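Local coordinates for DNA replication licensing factor MCM related protein (Thermoplasma acidophilum, PDB 4ME3), which probably unwinds DNA at the replication fork as an ATP-driven MCM helicase, its N-terminal domain probably helping to bind single-stranded DNA, at residues 24-30 / 53-57; 111-115 / 213-217. All coordinates share one frame. Residues are numbered along the deposited sequence.

Contact 1 of 2, residues 24-30 / 53-57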
loop_
_atom_site.group_PDB
_atom_site.type_symbol
_atom_site.label_atom_id
_atom_site.label_comp_id
_atom_site.label_asym_id
_atom_site.label_seq_id
_atom_site.Cartn_x
_atom_site.Cartn_y
_atom_site.Cartn_z
ATOM N N PHE A 24 -2.245 -11.394 -17.409
ATOM C CA PHE A 24 -1.693 -12.252 -16.369
ATOM C C PHE A 24 -2.786 -12.901 -15.520
ATOM O O PHE A 24 -2.780 -14.115 -15.302
ATOM C CB PHE A 24 -0.743 -11.473 -15.457
ATOM C CG PHE A 24 -0.322 -12.247 -14.249
ATOM C CD1 PHE A 24 0.636 -13.245 -14.352
ATOM C CD2 PHE A 24 -0.903 -12.006 -13.017
ATOM C CE1 PHE A 24 1.014 -13.975 -13.244
ATOM C CE2 PHE A 24 -0.532 -12.736 -11.908
ATOM C CZ PHE A 24 0.429 -13.720 -12.020
ATOM N N PHE A 25 -3.718 -12.088 -15.034
ATOM C CA PHE A 25 -4.763 -12.584 -14.150
ATOM C C PHE A 25 -5.531 -13.709 -14.832
ATOM O O PHE A 25 -5.850 -14.723 -14.210
ATOM C CB PHE A 25 -5.729 -11.463 -13.761
ATOM C CG PHE A 25 -5.153 -10.452 -12.807
ATOM C CD1 PHE A 25 -4.361 -10.847 -11.736
ATOM C CD2 PHE A 25 -5.417 -9.104 -12.973
ATOM C CE1 PHE A 25 -3.840 -9.913 -10.863
ATOM C CE2 PHE A 25 -4.897 -8.166 -12.103
ATOM C CZ PHE A 25 -4.110 -8.574 -11.044
ATOM N N ARG A 26 -5.818 -13.529 -16.117
ATOM C CA ARG A 26 -6.562 -14.528 -16.878
ATOM C C ARG A 26 -5.722 -15.773 -17.143
ATOM O O ARG A 26 -6.134 -16.892 -16.826
ATOM C CB ARG A 26 -7.036 -13.942 -18.209
ATOM C CG ARG A 26 -7.966 -14.868 -18.975
ATOM C CD ARG A 26 -8.291 -14.348 -20.368
ATOM N NE ARG A 26 -7.586 -13.110 -20.696
ATOM C CZ ARG A 26 -8.036 -11.887 -20.426
ATOM N NH1 ARG A 26 -9.196 -11.712 -19.804
ATOM N NH2 ARG A 26 -7.317 -10.829 -20.774
ATOM N N LEU A 27 -4.546 -15.571 -17.729
ATOM C CA LEU A 27 -3.672 -16.673 -18.124
ATOM C C LEU A 27 -3.359 -17.620 -16.977
ATOM O O LEU A 27 -3.351 -18.834 -17.160
ATOM C CB LEU A 27 -2.353 -16.136 -18.679
ATOM C CG LEU A 27 -2.243 -15.901 -20.179
ATOM C CD1 LEU A 27 -0.881 -15.300 -20.478
ATOM C CD2 LEU A 27 -2.446 -17.198 -20.957
ATOM N N TYR A 28 -3.091 -17.069 -15.794
ATOM C CA TYR A 28 -2.646 -17.886 -14.669
ATOM C C TYR A 28 -3.754 -18.262 -13.688
ATOM O O TYR A 28 -3.483 -18.787 -12.607
ATOM C CB TYR A 28 -1.459 -17.217 -13.970
ATOM C CG TYR A 28 -0.194 -17.439 -14.758
ATOM C CD1 TYR A 28 0.123 -16.630 -15.840
ATOM C CD2 TYR A 28 0.652 -18.498 -14.463
ATOM C CE1 TYR A 28 1.257 -16.848 -16.581
ATOM C CE2 TYR A 28 1.792 -18.723 -15.203
ATOM C CZ TYR A 28 2.088 -17.897 -16.260
ATOM O OH TYR A 28 3.221 -18.119 -17.003
ATOM N N GLY A 29 -5.001 -18.011 -14.084
ATOM C CA GLY A 29 -6.152 -18.563 -13.392
ATOM C C GLY A 29 -6.570 -17.825 -12.137
ATOM O O GLY A 29 -7.180 -18.414 -11.245
ATOM N N TYR A 30 -6.254 -16.538 -12.064
ATOM C CA TYR A 30 -6.598 -15.743 -10.888
ATOM C C TYR A 30 -8.043 -15.246 -10.936
ATOM O O TYR A 30 -8.606 -14.860 -9.915
ATOM C CB TYR A 30 -5.629 -14.568 -10.734
ATOM C CG TYR A 30 -4.283 -14.979 -10.175
ATOM C CD1 TYR A 30 -4.083 -15.079 -8.804
ATOM C CD2 TYR A 30 -3.222 -15.287 -11.015
ATOM C CE1 TYR A 30 -2.863 -15.467 -8.286
ATOM C CE2 TYR A 30 -1.993 -15.673 -10.504
ATOM C CZ TYR A 30 -1.820 -15.761 -9.143
ATOM O OH TYR A 30 -0.599 -16.153 -8.640
ATOM N N ASP A 53 4.524 -17.232 -10.502
ATOM C CA ASP A 53 3.655 -17.084 -11.667
ATOM C C ASP A 53 4.069 -15.875 -12.500
ATOM O O ASP A 53 4.133 -15.950 -13.725
ATOM C CB ASP A 53 2.191 -16.952 -11.239
ATOM C CG ASP A 53 1.619 -18.248 -10.690
ATOM O OD1 ASP A 53 2.232 -19.314 -10.913
ATOM O OD2 ASP A 53 0.552 -18.199 -10.043
ATOM N N LEU A 54 4.348 -14.755 -11.837
ATOM C CA LEU A 54 4.755 -13.543 -12.543
ATOM C C LEU A 54 6.029 -13.765 -13.356
ATOM O O LEU A 54 6.119 -13.348 -14.510
ATOM C CB LEU A 54 4.952 -12.388 -11.556
ATOM C CG LEU A 54 3.666 -11.814 -10.957
ATOM C CD1 LEU A 54 3.973 -10.959 -9.730
ATOM C CD2 LEU A 54 2.893 -10.999 -11.989
ATOM N N GLU A 55 7.019 -14.414 -12.750
ATOM C CA GLU A 55 8.270 -14.716 -13.448
ATOM C C GLU A 55 8.028 -15.596 -14.673
ATOM O O GLU A 55 8.612 -15.373 -15.737
ATOM C CB GLU A 55 9.256 -15.413 -12.507
ATOM C CG GLU A 55 10.448 -14.554 -12.120
ATOM C CD GLU A 55 11.387 -15.259 -11.160
ATOM O OE1 GLU A 55 10.977 -16.275 -10.559
ATOM O OE2 GLU A 55 12.536 -14.794 -11.007
ATOM N N ASP A 56 7.170 -16.596 -14.513
ATOM C CA ASP A 56 6.842 -17.519 -15.595
ATOM C C ASP A 56 6.133 -16.794 -16.735
ATOM O O ASP A 56 6.284 -17.145 -17.908
ATOM C CB ASP A 56 5.952 -18.642 -15.066
ATOM C CG ASP A 56 5.880 -19.818 -16.010
ATOM O OD1 ASP A 56 6.899 -20.531 -16.138
ATOM O OD2 ASP A 56 4.808 -20.036 -16.613
ATOM N N TYR A 57 5.357 -15.780 -16.370
ATOM C CA TYR A 57 4.562 -15.006 -17.315
ATOM C C TYR A 57 5.436 -14.125 -18.200
ATOM O O TYR A 57 5.358 -14.176 -19.426
ATOM C CB TYR A 57 3.564 -14.152 -16.529
ATOM C CG TYR A 57 2.840 -13.095 -17.325
ATOM C CD1 TYR A 57 2.124 -13.421 -18.469
ATOM C CD2 TYR A 57 2.845 -11.770 -16.910
ATOM C CE1 TYR A 57 1.451 -12.456 -19.184
ATOM C CE2 TYR A 57 2.174 -10.798 -17.619
ATOM C CZ TYR A 57 1.479 -11.147 -18.756
ATOM O OH TYR A 57 0.800 -10.187 -19.466
#

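Contact 2 of 2, residues 111-115 / 213-217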
loop_
_atom_site.group_PDB
_atom_site.type_symbol
_atom_site.label_atom_id
_atom_site.label_comp_id
_atom_site.label_asym_id
_atom_site.label_seq_id
_atom_site.Cartn_x
_atom_site.Cartn_y
_atom_site.Cartn_z
ATOM N N ARG A 111 20.100 -8.527 4.839
ATOM C CA ARG A 111 20.254 -8.318 6.274
ATOM C C ARG A 111 19.950 -6.844 6.534
ATOM O O ARG A 111 20.241 -6.009 5.687
ATOM C CB ARG A 111 21.685 -8.630 6.729
ATOM C CG ARG A 111 22.157 -10.051 6.447
ATOM C CD ARG A 111 23.509 -10.316 7.103
ATOM N NE ARG A 111 24.520 -9.351 6.676
ATOM C CZ ARG A 111 25.713 -9.201 7.243
ATOM N NH1 ARG A 111 26.064 -9.956 8.277
ATOM N NH2 ARG A 111 26.559 -8.290 6.780
ATOM N N ILE A 112 19.370 -6.517 7.688
ATOM C CA ILE A 112 19.020 -5.125 7.984
ATOM C C ILE A 112 20.239 -4.214 7.820
ATOM O O ILE A 112 20.145 -3.123 7.256
ATOM C CB ILE A 112 18.433 -4.968 9.405
ATOM C CG1 ILE A 112 17.041 -5.607 9.478
ATOM C CG2 ILE A 112 18.336 -3.495 9.794
ATOM C CD1 ILE A 112 16.485 -5.724 10.888
ATOM N N ARG A 113 21.386 -4.677 8.299
ATOM C CA ARG A 113 22.606 -3.876 8.256
ATOM C C ARG A 113 23.158 -3.712 6.837
ATOM O O ARG A 113 24.028 -2.873 6.601
ATOM C CB ARG A 113 23.671 -4.507 9.153
ATOM C CG ARG A 113 24.215 -5.816 8.618
ATOM C CD ARG A 113 24.869 -6.656 9.714
ATOM N NE ARG A 113 25.956 -5.948 10.387
ATOM C CZ ARG A 113 25.905 -5.468 11.628
ATOM N NH1 ARG A 113 24.817 -5.607 12.377
ATOM N NH2 ARG A 113 26.960 -4.844 12.131
ATOM N N ASP A 114 22.653 -4.503 5.893
ATOM C CA ASP A 114 23.145 -4.456 4.518
ATOM C C ASP A 114 22.290 -3.576 3.605
ATOM O O ASP A 114 22.625 -3.369 2.435
ATOM C CB ASP A 114 23.223 -5.867 3.932
ATOM C CG ASP A 114 24.322 -6.700 4.562
ATOM O OD1 ASP A 114 25.193 -6.131 5.254
ATOM O OD2 ASP A 114 24.315 -7.930 4.358
ATOM N N ILE A 115 21.188 -3.059 4.135
ATOM C CA ILE A 115 20.310 -2.195 3.357
ATOM C C ILE A 115 21.016 -0.878 3.034
ATOM O O ILE A 115 21.702 -0.316 3.888
ATOM C CB ILE A 115 18.998 -1.919 4.123
ATOM C CG1 ILE A 115 18.210 -3.225 4.274
ATOM C CG2 ILE A 115 18.173 -0.866 3.404
ATOM C CD1 ILE A 115 17.004 -3.127 5.185
ATOM N N PRO A 213 23.280 -5.747 16.939
ATOM C CA PRO A 213 22.177 -6.008 16.004
ATOM C C PRO A 213 21.386 -4.741 15.705
ATOM O O PRO A 213 20.978 -4.042 16.630
ATOM C CB PRO A 213 21.303 -7.018 16.758
ATOM C CG PRO A 213 22.191 -7.606 17.809
ATOM C CD PRO A 213 23.141 -6.517 18.185
ATOM N N GLN A 214 21.164 -4.454 14.428
ATOM C CA GLN A 214 20.473 -3.230 14.032
ATOM C C GLN A 214 18.964 -3.447 13.964
ATOM O O GLN A 214 18.491 -4.582 13.927
ATOM C CB GLN A 214 21.013 -2.722 12.689
ATOM C CG GLN A 214 22.464 -2.257 12.778
ATOM C CD GLN A 214 23.011 -1.716 11.466
ATOM O OE1 GLN A 214 22.260 -1.327 10.571
ATOM N NE2 GLN A 214 24.333 -1.688 11.351
ATOM N N ARG A 215 18.216 -2.350 13.953
ATOM C CA ARG A 215 16.760 -2.418 13.961
ATOM C C ARG A 215 16.164 -1.660 12.787
ATOM O O ARG A 215 16.794 -0.768 12.221
ATOM C CB ARG A 215 16.218 -1.841 15.271
ATOM C CG ARG A 215 16.657 -2.604 16.506
ATOM C CD ARG A 215 16.305 -1.863 17.789
ATOM N NE ARG A 215 16.699 -2.627 18.975
ATOM C CZ ARG A 215 15.861 -3.137 19.876
ATOM N NH1 ARG A 215 14.547 -2.968 19.774
ATOM N NH2 ARG A 215 16.345 -3.818 20.905
ATOM N N ILE A 216 14.947 -2.034 12.411
ATOM C CA ILE A 216 14.208 -1.287 11.411
ATOM C C ILE A 216 12.725 -1.403 11.713
ATOM O O ILE A 216 12.278 -2.407 12.262
ATOM C CB ILE A 216 14.492 -1.791 9.982
ATOM C CG1 ILE A 216 13.894 -0.824 8.961
ATOM C CG2 ILE A 216 13.940 -3.207 9.783
ATOM C CD1 ILE A 216 14.332 -1.089 7.528
ATOM N N THR A 217 11.975 -0.364 11.370
ATOM C CA THR A 217 10.536 -0.361 11.597
ATOM C C THR A 217 9.785 -0.794 10.355
ATOM O O THR A 217 10.133 -0.420 9.236
ATOM C CB THR A 217 10.029 1.022 12.020
ATOM O OG1 THR A 217 10.577 1.353 13.298
ATOM C CG2 THR A 217 8.508 1.034 12.115
#

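Contact 1 of 2, residues 24-30 / 53-57
D53 opens 53-57 by meeting three aromatic side chains. Its backbone O lies over one face of the Y28 ring, 3.8 Å from Y28 CZ; its CB is 3.8 Å from F24 CZ; and its OD2 is 2.7 Å from Y30 OH, a weak hydrogen bond; the Y30 hydroxyl is also hydrogen-bonded to S50 N. L54 directs its CA-CB bond away, yet its CD2 sits 3.6 Å from the F24 ring centroid and 10° off the normal, a CH-pi contact. D56 OD2 accepts a short hydrogen bond from Y28 OH (2.5 Å). Y57 closes the series: F24 CB lies 3.9 Å from its ring centroid, and L27 CD1 is 3.9 Å from Y57 CE1. Helix 14-27 ends here in a Schellman motif, with G29 at C-prime (Y30 N to F25 O, 2.8 Å; G29 N to R26 O, 3.2 Å). Within the MCM N-terminal helical domain, helices 14-27 and 51-57 thus pack together, while F24, Y30 and L54 all touch V49 of strand 46-50.

Contact 2 of 2, residues 111-115 / 213-217
This is a side-chain packing contact between a 3-10 turn and a beta strand of the MCM OB domain, with no hydrogen bond across the two segments. The turn, 112-114, lies in the connection between strands 97-101 and 123-147, and it approaches the start of strand 215-221; the CA atoms of R113 and Q214 are the nearest, 6.2 Å apart. I112 is the principal apolar element: buried and pointing toward the strand, it puts CD1 3.7 Å from I216 CG2 and 3.8 Å from Q214 O. I115 adds a looser apolar contact, its CD1 4.1 Å from I216 CD1. Since I112 also touches I200 and V126, the turn packs against residues of strands 191-201 and 123-147 as well. The turn is internally braced: D114 N bonds to R111 O at 2.9 Å, and R111 NE forms a salt bridge with D114 OD2 at 2.7 Å. At the exposed margin, R113 NH1 pairs with E202, whose carboxylate also accepts a hydrogen bond from Q214 N, so one acid links both segments. The Q214 side chain lies along R113, with OE1 3.5 Å from R113 CA and NE2 3.6 Å from R113 CB.

Overall arrangement
The two contacts follow one another along the chain, 24-30/53-57 closing before 111-115/213-217 opens, and their centres are about 33 Å apart, with about 19 Å between nearest atoms. They share no helix, strand or sheet. Contact 1 joins two helices near the two-stranded parallel sheet 46-50/97-101, whereas contact 2 packs a turn onto the mixed sheet of the OB domain. The chain passes from the first region to the second after strand 97-101, and contact 2 pairs that incoming connection with a strand about 100 residues later. Each contact is therefore local to its own part of the MCM N-terminal region, and both lie away from the four-cysteine zinc site.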